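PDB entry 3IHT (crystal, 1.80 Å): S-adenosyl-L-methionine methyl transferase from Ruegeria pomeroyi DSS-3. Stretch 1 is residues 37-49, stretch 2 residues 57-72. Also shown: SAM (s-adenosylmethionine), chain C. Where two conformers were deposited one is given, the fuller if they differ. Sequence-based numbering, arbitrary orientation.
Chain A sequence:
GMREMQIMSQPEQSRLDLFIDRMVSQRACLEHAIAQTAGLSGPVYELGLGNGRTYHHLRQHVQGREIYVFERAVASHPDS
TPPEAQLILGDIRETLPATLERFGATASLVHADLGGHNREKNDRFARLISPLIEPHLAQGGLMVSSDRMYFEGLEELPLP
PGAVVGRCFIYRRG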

# COMPACT_ATOMS: atom_id res chain seq x y z
N THR A 37 13.28 -21.25 -7.06
CA THR A 37 13.11 -21.59 -8.48
C THR A 37 14.29 -21.18 -9.37
O THR A 37 14.17 -21.18 -10.60
CB THR A 37 11.80 -21.01 -9.05
OG1 THR A 37 11.77 -19.59 -8.88
CG2 THR A 37 10.56 -21.66 -8.34
N ALA A 38 15.41 -20.83 -8.74
CA ALA A 38 16.57 -20.30 -9.46
C ALA A 38 17.20 -21.36 -10.41
O ALA A 38 17.91 -21.01 -11.36
CB ALA A 38 17.62 -19.79 -8.46
N GLY A 39 16.95 -22.64 -10.18
CA GLY A 39 17.42 -23.67 -11.12
C GLY A 39 16.53 -23.88 -12.35
O GLY A 39 16.82 -24.75 -13.20
N LEU A 40 15.43 -23.12 -12.45
CA LEU A 40 14.52 -23.21 -13.60
C LEU A 40 14.75 -22.00 -14.52
O LEU A 40 15.14 -20.94 -14.03
CB LEU A 40 13.06 -23.23 -13.12
CG LEU A 40 12.69 -24.35 -12.15
CD1 LEU A 40 11.20 -24.23 -11.73
CD2 LEU A 40 12.99 -25.75 -12.75
N SER A 41 14.56 -22.17 -15.82
CA SER A 41 14.84 -21.08 -16.75
C SER A 41 13.61 -20.53 -17.45
O SER A 41 13.71 -19.56 -18.18
CB SER A 41 15.88 -21.49 -17.78
OG SER A 41 15.38 -22.52 -18.59
N GLY A 42 12.46 -21.16 -17.23
CA GLY A 42 11.21 -20.65 -17.77
C GLY A 42 10.79 -19.34 -17.12
O GLY A 42 11.31 -18.96 -16.05
N PRO A 43 9.84 -18.64 -17.74
CA PRO A 43 9.54 -17.28 -17.28
C PRO A 43 8.77 -17.17 -15.98
O PRO A 43 8.18 -18.12 -15.47
CB PRO A 43 8.69 -16.70 -18.42
CG PRO A 43 8.06 -17.84 -19.03
CD PRO A 43 9.10 -18.97 -18.96
N VAL A 44 8.82 -15.96 -15.44
CA VAL A 44 8.01 -15.53 -14.33
C VAL A 44 6.79 -14.82 -14.91
O VAL A 44 6.92 -13.99 -15.82
CB VAL A 44 8.79 -14.57 -13.44
CG1 VAL A 44 7.91 -14.02 -12.32
CG2 VAL A 44 10.13 -15.25 -12.94
N TYR A 45 5.61 -15.20 -14.44
CA TYR A 45 4.37 -14.54 -14.85
C TYR A 45 3.88 -13.68 -13.71
O TYR A 45 3.72 -14.17 -12.58
CB TYR A 45 3.26 -15.55 -15.23
CG TYR A 45 3.45 -16.39 -16.49
CD1 TYR A 45 4.51 -16.14 -17.39
CD2 TYR A 45 2.59 -17.45 -16.77
CE1 TYR A 45 4.70 -16.91 -18.52
CE2 TYR A 45 2.76 -18.21 -17.94
CZ TYR A 45 3.82 -17.93 -18.81
OH TYR A 45 4.02 -18.68 -19.95
N GLU A 46 3.60 -12.42 -14.00
CA GLU A 46 3.06 -11.45 -13.05
C GLU A 46 1.62 -11.17 -13.45
O GLU A 46 1.37 -10.56 -14.50
CB GLU A 46 3.91 -10.17 -13.09
CG GLU A 46 3.37 -8.96 -12.33
CD GLU A 46 3.50 -9.07 -10.82
OE1 GLU A 46 3.81 -10.18 -10.33
OE2 GLU A 46 3.32 -8.05 -10.13
N LEU A 47 0.66 -11.64 -12.65
CA LEU A 47 -0.75 -11.50 -12.98
C LEU A 47 -1.29 -10.27 -12.27
O LEU A 47 -1.48 -10.28 -11.03
CB LEU A 47 -1.54 -12.78 -12.60
CG LEU A 47 -0.97 -14.08 -13.15
CD1 LEU A 47 -1.88 -15.29 -12.81
CD2 LEU A 47 -0.77 -13.99 -14.67
N GLY A 48 -1.57 -9.22 -13.04
CA GLY A 48 -2.00 -7.95 -12.48
C GLY A 48 -0.84 -7.01 -12.30
O GLY A 48 0.04 -7.23 -11.47
N LEU A 49 -0.81 -5.95 -13.06
CA LEU A 49 0.28 -4.97 -12.95
C LEU A 49 0.01 -3.90 -11.92
O LEU A 49 0.83 -3.62 -11.06
CB LEU A 49 0.51 -4.32 -14.34
CG LEU A 49 1.62 -3.27 -14.39
CD1 LEU A 49 3.01 -3.84 -13.95
CD2 LEU A 49 1.67 -2.64 -15.81
N SAM C . 0.81 -6.25 -7.45
CA SAM C . 0.59 -4.85 -7.94
C SAM C . 1.62 -3.87 -7.32
O SAM C . 1.59 -2.64 -7.55
OXT SAM C . 2.45 -4.31 -6.49
CB SAM C . -0.86 -4.37 -7.72
CG SAM C . -1.91 -5.06 -8.61
SD SAM C . -3.62 -4.38 -8.41
CE SAM C . -3.90 -4.89 -6.68
C5' SAM C . -4.56 -5.63 -9.38
C4' SAM C . -4.37 -5.59 -10.88
O4' SAM C . -4.93 -6.79 -11.45
C3' SAM C . -5.05 -4.40 -11.58
O3' SAM C . -4.14 -3.66 -12.39
C2' SAM C . -6.18 -5.03 -12.38
O2' SAM C . -6.59 -4.36 -13.59
C1' SAM C . -5.62 -6.42 -12.65
N9 SAM C . -6.68 -7.41 -12.97
C8 SAM C . -7.72 -7.80 -12.16
N7 SAM C . -8.46 -8.74 -12.81
C5 SAM C . -7.91 -8.94 -14.03
C6 SAM C . -8.27 -9.79 -15.09
N6 SAM C . -9.36 -10.58 -15.02
N1 SAM C . -7.45 -9.78 -16.21
C2 SAM C . -6.35 -8.96 -16.33
N3 SAM C . -6.01 -8.11 -15.28
C4 SAM C . -6.78 -8.12 -14.15
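Stretch 2, residues 57-72: HLRQHVQGREIYVFER

How does stretch 2 meet the loop that opens stretch 1? Thr37 to Leu40 form a type I turn, and Arg65, whose CA-to-CB bond points toward stretch 1, reaches it with its guanidinium. Arg65 NH1 donates a hydrogen bond to Thr37 OG1 at 2.8 Å, while Thr37 O lies over one face of the guanidinium. Farther along, the aliphatic part of Arg65 follows the loop backbone, with Arg65 CD 3.2 Å from Gly42 O. A water bridges the two stretches, donating to Ser41 O and accepting from Glu66 N, each at 2.9 Å.

What direction do the strands take? Strand 67-71 runs parallel to strand 44-47, crossing at -21°, and Val44, Tyr45, Glu46 and Leu47 pair with Ile67, Tyr68, Val69 and Phe70. The ladder starts with Val44 N to Glu66 O (2.9 Å) and Tyr68 N to Val44 O (2.9 Å), then continues through Glu46 N to Tyr68 O (2.8 Å) and Phe70 N to Glu46 O (2.9 Å).

Which side chains pack on each face of this sheet? Val44 and Glu46 share one face, Tyr45 and Leu47 the other. Val44 CG1 lies 4.2 Å from Leu58 CD1, and Leu58 is the one residue of helix 57-61 that touches stretch 1. Tyr45 CG approaches Phe70 CE1 at 3.5 Å, the rings meeting obliquely. Glu46 OE1 is 3.4 Å from the same Leu58 CD1. Leu47 CD2 then sits over the face of the Phe70 ring, 3.3 Å from Phe70 CD1.

How does the contact end at the ligand? Gly48 N still bonds to Phe70 O at 2.8 Å, and a side chain on Gly48 would clash with SAM O4'. Leu49 N donates to Glu71 OE1 at 2.8 Å, an atom that also accepts SAM O3' at 2.6 Å. Glu71 thereby ties the strand end to the cofactor of this methyl transferase.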

# COMPACT_ATOMS: atom_id res chain seq x y z
N HIS A 57 9.82 -4.85 -8.12
CA HIS A 57 10.57 -5.72 -7.21
C HIS A 57 11.10 -6.96 -7.95
O HIS A 57 12.27 -7.32 -7.80
CB HIS A 57 9.70 -6.14 -6.02
CG HIS A 57 10.49 -6.60 -4.84
ND1 HIS A 57 11.14 -5.71 -4.00
CD2 HIS A 57 10.80 -7.84 -4.40
CE1 HIS A 57 11.77 -6.40 -3.06
NE2 HIS A 57 11.59 -7.69 -3.29
N LEU A 58 10.24 -7.59 -8.75
CA LEU A 58 10.64 -8.75 -9.54
C LEU A 58 11.78 -8.39 -10.50
O LEU A 58 12.74 -9.15 -10.63
CB LEU A 58 9.47 -9.33 -10.34
CG LEU A 58 8.37 -10.05 -9.52
CD1 LEU A 58 7.17 -10.38 -10.44
CD2 LEU A 58 8.91 -11.30 -8.86
N ARG A 59 11.67 -7.24 -11.15
CA ARG A 59 12.71 -6.81 -12.09
C ARG A 59 14.06 -6.68 -11.39
O ARG A 59 15.09 -6.96 -11.99
CB ARG A 59 12.33 -5.49 -12.77
CG ARG A 59 11.13 -5.55 -13.70
CD ARG A 59 10.96 -4.22 -14.44
NE ARG A 59 12.19 -3.76 -15.09
CZ ARG A 59 12.47 -3.91 -16.38
NH1 ARG A 59 11.60 -4.48 -17.19
NH2 ARG A 59 13.63 -3.46 -16.87
N GLN A 60 14.07 -6.25 -10.13
CA GLN A 60 15.29 -6.10 -9.35
C GLN A 60 15.88 -7.45 -8.90
O GLN A 60 17.11 -7.61 -8.82
CB GLN A 60 15.03 -5.19 -8.14
CG GLN A 60 16.26 -4.82 -7.32
CD GLN A 60 16.02 -3.64 -6.37
OE1 GLN A 60 15.42 -2.63 -6.75
NE2 GLN A 60 16.53 -3.75 -5.16
N HIS A 61 15.01 -8.42 -8.59
CA HIS A 61 15.42 -9.68 -7.96
C HIS A 61 15.52 -10.91 -8.88
O HIS A 61 16.21 -11.86 -8.55
CB HIS A 61 14.50 -9.97 -6.77
CG HIS A 61 14.76 -9.08 -5.61
ND1 HIS A 61 15.56 -9.44 -4.55
CD2 HIS A 61 14.37 -7.80 -5.37
CE1 HIS A 61 15.66 -8.42 -3.71
NE2 HIS A 61 14.95 -7.42 -4.18
N VAL A 62 14.84 -10.89 -10.01
CA VAL A 62 14.89 -12.00 -10.93
C VAL A 62 16.10 -11.83 -11.85
O VAL A 62 16.23 -10.80 -12.51
CB VAL A 62 13.61 -12.09 -11.76
CG1 VAL A 62 13.73 -13.12 -12.89
CG2 VAL A 62 12.44 -12.41 -10.85
N GLN A 63 16.91 -12.87 -11.91
CA GLN A 63 18.10 -12.90 -12.77
C GLN A 63 17.99 -14.08 -13.74
O GLN A 63 17.63 -15.18 -13.34
CB GLN A 63 19.37 -13.04 -11.93
CG GLN A 63 19.48 -12.06 -10.74
CD GLN A 63 19.42 -10.63 -11.18
OE1 GLN A 63 19.80 -10.31 -12.31
NE2 GLN A 63 18.93 -9.75 -10.32
N GLY A 64 18.24 -13.84 -15.02
CA GLY A 64 18.30 -14.94 -15.99
C GLY A 64 16.98 -15.60 -16.41
O GLY A 64 16.99 -16.71 -16.97
N ARG A 65 15.87 -14.91 -16.14
CA ARG A 65 14.53 -15.31 -16.57
C ARG A 65 13.78 -14.07 -17.03
O ARG A 65 14.01 -12.97 -16.53
CB ARG A 65 13.76 -15.93 -15.41
CG ARG A 65 14.20 -17.32 -15.06
CD ARG A 65 13.39 -17.88 -13.89
NE ARG A 65 14.01 -17.58 -12.60
CZ ARG A 65 13.47 -17.89 -11.44
NH1 ARG A 65 12.27 -18.45 -11.40
NH2 ARG A 65 14.12 -17.63 -10.30
N GLU A 66 12.89 -14.27 -17.99
CA GLU A 66 12.01 -13.22 -18.51
C GLU A 66 10.86 -13.05 -17.54
O GLU A 66 10.50 -14.02 -16.84
CB GLU A 66 11.44 -13.60 -19.90
CG GLU A 66 12.48 -13.99 -20.95
CD GLU A 66 11.96 -13.94 -22.40
OE1 GLU A 66 11.07 -14.74 -22.76
OE2 GLU A 66 12.48 -13.12 -23.18
N ILE A 67 10.27 -11.86 -17.50
CA ILE A 67 9.05 -11.63 -16.70
C ILE A 67 7.96 -11.17 -17.69
O ILE A 67 8.14 -10.16 -18.38
CB ILE A 67 9.19 -10.58 -15.60
CG1 ILE A 67 10.34 -10.91 -14.63
CG2 ILE A 67 7.80 -10.40 -14.85
CD1 ILE A 67 10.87 -9.68 -13.82
N TYR A 68 6.87 -11.93 -17.82
CA TYR A 68 5.69 -11.51 -18.59
C TYR A 68 4.61 -11.01 -17.64
O TYR A 68 4.34 -11.61 -16.57
CB TYR A 68 5.13 -12.64 -19.44
CG TYR A 68 6.00 -13.03 -20.58
CD1 TYR A 68 7.07 -13.89 -20.37
CD2 TYR A 68 5.82 -12.50 -21.85
CE1 TYR A 68 7.91 -14.24 -21.42
CE2 TYR A 68 6.68 -12.82 -22.90
CZ TYR A 68 7.71 -13.70 -22.66
OH TYR A 68 8.58 -14.07 -23.65
N VAL A 69 4.01 -9.88 -18.03
CA VAL A 69 3.00 -9.19 -17.25
C VAL A 69 1.65 -9.32 -17.93
O VAL A 69 1.51 -9.00 -19.10
CB VAL A 69 3.39 -7.68 -17.06
CG1 VAL A 69 2.29 -6.93 -16.35
CG2 VAL A 69 4.67 -7.54 -16.29
N PHE A 70 0.65 -9.80 -17.16
CA PHE A 70 -0.72 -9.98 -17.63
C PHE A 70 -1.56 -8.86 -17.03
O PHE A 70 -1.59 -8.68 -15.81
CB PHE A 70 -1.28 -11.33 -17.17
CG PHE A 70 -0.61 -12.53 -17.78
CD1 PHE A 70 0.70 -12.86 -17.45
CD2 PHE A 70 -1.31 -13.35 -18.64
CE1 PHE A 70 1.31 -13.99 -17.97
CE2 PHE A 70 -0.70 -14.49 -19.17
CZ PHE A 70 0.58 -14.81 -18.84
N GLU A 71 -2.18 -8.05 -17.87
CA GLU A 71 -2.93 -6.90 -17.37
C GLU A 71 -3.99 -6.51 -18.41
O GLU A 71 -3.78 -6.65 -19.62
CB GLU A 71 -1.96 -5.71 -17.09
CG GLU A 71 -2.58 -4.42 -16.71
CD GLU A 71 -3.49 -4.53 -15.48
OE1 GLU A 71 -2.99 -4.84 -14.38
OE2 GLU A 71 -4.70 -4.32 -15.61
N ARG A 72 -5.13 -6.04 -17.93
CA ARG A 72 -6.22 -5.64 -18.81
C ARG A 72 -6.08 -4.17 -19.20
O ARG A 72 -6.44 -3.81 -20.31
CB ARG A 72 -7.60 -5.92 -18.16
CG ARG A 72 -7.94 -5.08 -16.95
CD ARG A 72 -9.17 -5.68 -16.24
NE ARG A 72 -9.24 -5.33 -14.83
CZ ARG A 72 -10.10 -5.88 -13.97
NH1 ARG A 72 -10.93 -6.83 -14.38
NH2 ARG A 72 -10.10 -5.51 -12.71
O HOH W 1 12.57 -17.03 -18.93
O HOH W 2 15.92 -18.24 -19.03